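Long-range contact in aldehyde dehydrogenase (Anabaena variabilis, PDB 4H7N), which probably oxidises aldehydes to carboxylic acids with NAD+ as the electron acceptor, as other members of the aldehyde dehydrogenase family do: residues D323-G334 with P348-K359. Residues are numbered along the deposited sequence; the frame is centred on the assembly and turned at random.
Sequences DAVEKGAVIHCG and PTVMTNVNHSMK
Met358, a selenomethionine, packs against the last turn of helix 311-326. Its CB lies 3.7 Å from Asp323 OD2, CG rests against Lys327 CB and CD, and SE touches CA and CB of Ala324. With the chain extended beyond CG (chi3 174°), CE reaches the helix end, 3.5 Å from Lys327 O and close to Ala324 O. Gly328 closes the helix in a Schellman motif, and its O accepts a hydrogen bond from Asn353 ND2 (3.0 Å), above the carbonyl plane. Asp323 OD2 accepts a hydrogen bond from Lys359 N on its syn side, 33° out of the carboxylate plane; OD1 forms a salt bridge with Lys327 NZ, which also donates to Ser357 O. Val330 and Thr352 exchange backbone hydrogen bonds and His332 N donates to Val350 O. The His332 ring leans across to strand 349-352, where NE2 and Thr352 OG1 share a nearly straight 2.8 Å hydrogen bond; Val330 CG1 lies over one ring face, near its rim. Met351, also a selenomethionine, lies beside Ile331 on the face opposite Val330 and Thr352, its CE against Ala324 CB. Strand 330-333 is the antiparallel edge strand, within this chain, of an otherwise parallel seven-stranded sheet, consistent with the aldehyde dehydrogenase catalytic domain.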
loop_
_atom_site.group_PDB
_atom_site.type_symbol
_atom_site.label_atom_id
_atom_site.label_comp_id
_atom_site.label_asym_id
_atom_site.label_seq_id
_atom_site.Cartn_x
_atom_site.Cartn_y
_atom_site.Cartn_z
ATOM N N ASP A 323 12.874 -35.590 -7.149
ATOM C CA ASP A 323 12.489 -35.082 -8.496
ATOM C C ASP A 323 13.764 -34.733 -9.291
ATOM O O ASP A 323 13.888 -35.059 -10.479
ATOM C CB ASP A 323 11.574 -33.854 -8.350
ATOM C CG ASP A 323 11.383 -33.099 -9.655
ATOM O OD1 ASP A 323 10.574 -33.544 -10.503
ATOM O OD2 ASP A 323 12.021 -32.040 -9.846
ATOM N N ALA A 324 14.716 -34.061 -8.623
ATOM C CA ALA A 324 15.993 -33.686 -9.252
ATOM C C ALA A 324 16.783 -34.895 -9.763
ATOM O O ALA A 324 17.219 -34.926 -10.926
ATOM C CB ALA A 324 16.855 -32.869 -8.292
ATOM N N VAL A 325 16.948 -35.881 -8.891
ATOM C CA VAL A 325 17.654 -37.102 -9.241
ATOM C C VAL A 325 16.944 -37.846 -10.381
ATOM O O VAL A 325 17.575 -38.200 -11.375
ATOM C CB VAL A 325 17.897 -37.996 -8.005
ATOM C CG1 VAL A 325 18.354 -39.402 -8.422
ATOM C CG2 VAL A 325 18.943 -37.348 -7.089
ATOM N N GLU A 326 15.634 -38.033 -10.279
ATOM C CA GLU A 326 14.883 -38.596 -11.395
ATOM C C GLU A 326 15.183 -37.877 -12.724
ATOM O O GLU A 326 15.173 -38.496 -13.760
ATOM C CB GLU A 326 13.375 -38.570 -11.086
ATOM C CG GLU A 326 12.433 -38.769 -12.279
ATOM C CD GLU A 326 12.398 -40.197 -12.790
ATOM O OE1 GLU A 326 13.180 -41.039 -12.274
ATOM O OE2 GLU A 326 11.587 -40.488 -13.715
ATOM N N LYS A 327 15.433 -36.567 -12.693
ATOM C CA LYS A 327 15.603 -35.798 -13.919
ATOM C C LYS A 327 17.065 -35.623 -14.320
ATOM O O LYS A 327 17.368 -34.854 -15.234
ATOM C CB LYS A 327 14.894 -34.444 -13.762
ATOM C CG LYS A 327 13.387 -34.606 -13.836
ATOM C CD LYS A 327 12.642 -33.327 -13.545
ATOM C CE LYS A 327 11.148 -33.554 -13.796
ATOM N NZ LYS A 327 10.421 -32.435 -13.127
ATOM N N GLY A 328 17.969 -36.305 -13.618
ATOM C CA GLY A 328 19.355 -36.385 -14.038
ATOM C C GLY A 328 20.339 -35.722 -13.096
ATOM O O GLY A 328 21.524 -35.777 -13.356
ATOM N N ALA A 329 19.887 -35.088 -12.013
ATOM C CA ALA A 329 20.834 -34.325 -11.157
ATOM C C ALA A 329 21.908 -35.262 -10.582
ATOM O O ALA A 329 21.668 -36.451 -10.423
ATOM C CB ALA A 329 20.101 -33.605 -10.044
ATOM N N VAL A 330 23.100 -34.710 -10.342
ATOM C CA VAL A 330 24.221 -35.401 -9.705
ATOM C C VAL A 330 24.411 -34.804 -8.317
ATOM O O VAL A 330 24.574 -33.609 -8.200
ATOM C CB VAL A 330 25.523 -35.179 -10.517
ATOM C CG1 VAL A 330 26.742 -35.737 -9.787
ATOM C CG2 VAL A 330 25.399 -35.825 -11.911
ATOM N N ILE A 331 24.376 -35.624 -7.278
ATOM C CA ILE A 331 24.548 -35.175 -5.905
ATOM C C ILE A 331 26.005 -35.354 -5.555
ATOM O O ILE A 331 26.495 -36.471 -5.593
ATOM C CB ILE A 331 23.758 -36.057 -4.908
ATOM C CG1 ILE A 331 22.269 -36.165 -5.306
ATOM C CG2 ILE A 331 23.969 -35.602 -3.467
ATOM C CD1 ILE A 331 21.410 -35.030 -4.936
ATOM N N HIS A 332 26.691 -34.277 -5.197
ATOM C CA HIS A 332 28.091 -34.388 -4.811
ATOM C C HIS A 332 28.303 -34.585 -3.319
ATOM O O HIS A 332 29.312 -35.137 -2.918
ATOM C CB HIS A 332 28.856 -33.177 -5.297
ATOM C CG HIS A 332 28.810 -33.016 -6.776
ATOM N ND1 HIS A 332 29.777 -33.531 -7.607
ATOM C CD2 HIS A 332 27.888 -32.452 -7.583
ATOM C CE1 HIS A 332 29.474 -33.265 -8.865
ATOM N NE2 HIS A 332 28.326 -32.620 -8.877
ATOM N N CYS A 333 27.370 -34.126 -2.502
ATOM C CA CYS A 333 27.484 -34.237 -1.056
ATOM C C CYS A 333 26.091 -34.046 -0.493
ATOM O O CYS A 333 25.201 -33.433 -1.124
ATOM C CB CYS A 333 28.482 -33.209 -0.461
ATOM S SG CYS A 333 28.060 -31.428 -0.621
ATOM N N GLY A 334 25.892 -34.587 0.687
ATOM C CA GLY A 334 24.590 -34.585 1.328
ATOM C C GLY A 334 23.523 -35.297 0.516
ATOM O O GLY A 334 23.704 -36.418 0.156
ATOM N N PRO A 348 23.994 -29.954 4.088
ATOM C CA PRO A 348 24.323 -29.127 2.920
ATOM C C PRO A 348 24.554 -29.989 1.682
ATOM O O PRO A 348 25.289 -30.958 1.726
ATOM C CB PRO A 348 25.612 -28.426 3.356
ATOM C CG PRO A 348 25.467 -28.300 4.837
ATOM C CD PRO A 348 24.836 -29.607 5.252
ATOM N N THR A 349 23.841 -29.677 0.620
ATOM C CA THR A 349 23.767 -30.521 -0.546
ATOM C C THR A 349 24.130 -29.728 -1.777
ATOM O O THR A 349 23.454 -28.744 -2.082
ATOM C CB THR A 349 22.347 -31.054 -0.673
ATOM O OG1 THR A 349 22.031 -31.820 0.496
ATOM C CG2 THR A 349 22.154 -31.893 -1.887
ATOM N N VAL A 350 25.215 -30.124 -2.464
ATOM C CA VAL A 350 25.595 -29.529 -3.763
ATOM C C VAL A 350 25.193 -30.492 -4.872
ATOM O O VAL A 350 25.579 -31.664 -4.834
ATOM C CB VAL A 350 27.104 -29.251 -3.853
ATOM C CG1 VAL A 350 27.482 -28.662 -5.210
ATOM C CG2 VAL A 350 27.531 -28.329 -2.723
HETATM N N MSE A 351 24.456 -29.986 -5.860
HETATM C CA MSE A 351 24.065 -30.764 -7.020
HETATM C C MSE A 351 24.400 -30.055 -8.302
HETATM O O MSE A 351 24.296 -28.829 -8.408
HETATM C CB MSE A 351 22.568 -30.957 -7.094
HETATM C CG MSE A 351 21.839 -31.130 -5.791
HETATM SE SE MSE A 351 19.887 -31.444 -6.154
HETATM C CE MSE A 351 19.625 -30.475 -7.748
ATOM N N THR A 352 24.739 -30.828 -9.317
ATOM C CA THR A 352 25.009 -30.298 -10.663
ATOM C C THR A 352 24.208 -31.140 -11.682
ATOM O O THR A 352 23.441 -32.043 -11.305
ATOM C CB THR A 352 26.528 -30.275 -11.014
ATOM O OG1 THR A 352 27.038 -31.605 -11.089
ATOM C CG2 THR A 352 27.374 -29.467 -9.973
ATOM N N ASN A 353 24.411 -30.841 -12.956
ATOM C CA ASN A 353 23.561 -31.342 -14.029
ATOM C C ASN A 353 22.095 -31.034 -13.740
ATOM O O ASN A 353 21.257 -31.908 -13.774
ATOM C CB ASN A 353 23.759 -32.831 -14.177
ATOM C CG ASN A 353 23.494 -33.306 -15.588
ATOM O OD1 ASN A 353 24.040 -32.763 -16.544
ATOM N ND2 ASN A 353 22.652 -34.331 -15.727
ATOM N N VAL A 354 21.818 -29.781 -13.379
ATOM C CA VAL A 354 20.461 -29.349 -12.968
ATOM C C VAL A 354 19.921 -28.378 -14.003
ATOM O O VAL A 354 20.683 -27.852 -14.837
ATOM C CB VAL A 354 20.445 -28.696 -11.583
ATOM C CG1 VAL A 354 20.834 -29.695 -10.512
ATOM C CG2 VAL A 354 21.397 -27.495 -11.516
ATOM N N ASN A 355 18.610 -28.209 -14.004
ATOM C CA ASN A 355 17.970 -27.302 -14.949
ATOM C C ASN A 355 16.580 -26.905 -14.465
ATOM O O ASN A 355 16.104 -27.373 -13.419
ATOM C CB ASN A 355 17.949 -27.887 -16.359
ATOM C CG ASN A 355 17.092 -29.127 -16.466
ATOM O OD1 ASN A 355 15.920 -29.123 -16.146
ATOM N ND2 ASN A 355 17.689 -30.206 -16.918
ATOM N N HIS A 356 15.940 -26.023 -15.214
ATOM C CA HIS A 356 14.694 -25.442 -14.768
ATOM C C HIS A 356 13.492 -26.364 -15.057
ATOM O O HIS A 356 12.355 -25.970 -14.791
ATOM C CB HIS A 356 14.517 -24.047 -15.393
ATOM C CG HIS A 356 15.344 -22.975 -14.748
ATOM N ND1 HIS A 356 14.960 -21.653 -14.743
ATOM C CD2 HIS A 356 16.516 -23.022 -14.068
ATOM C CE1 HIS A 356 15.860 -20.927 -14.095
ATOM N NE2 HIS A 356 16.811 -21.733 -13.658
ATOM N N SER A 357 13.713 -27.602 -15.529
ATOM C CA SER A 357 12.602 -28.579 -15.519
ATOM C C SER A 357 12.381 -29.147 -14.110
ATOM O O SER A 357 11.370 -29.782 -13.855
ATOM C CB SER A 357 12.852 -29.746 -16.477
ATOM O OG SER A 357 13.844 -30.620 -15.956
HETATM N N MSE A 358 13.316 -28.915 -13.189
HETATM C CA MSE A 358 13.248 -29.532 -11.857
HETATM C C MSE A 358 12.633 -28.602 -10.813
HETATM O O MSE A 358 12.857 -27.365 -10.811
HETATM C CB MSE A 358 14.673 -29.923 -11.376
HETATM C CG MSE A 358 15.447 -30.797 -12.323
HETATM SE SE MSE A 358 17.360 -30.816 -11.800
HETATM C CE MSE A 358 17.873 -32.164 -13.120
ATOM N N LYS A 359 11.908 -29.188 -9.860
ATOM C CA LYS A 359 11.303 -28.429 -8.779
ATOM C C LYS A 359 12.295 -27.662 -7.974
ATOM O O LYS A 359 12.021 -26.547 -7.525
ATOM C CB LYS A 359 10.612 -29.366 -7.812
ATOM C CG LYS A 359 9.368 -30.022 -8.378
ATOM C CD LYS A 359 8.905 -31.053 -7.362
ATOM C CE LYS A 359 7.919 -32.039 -7.936
ATOM N NZ LYS A 359 6.554 -31.565 -7.626
HETATM O O HOH W 1 16.188 -33.144 -17.039
HETATM O O HOH W 2 19.840 -32.931 -16.186
#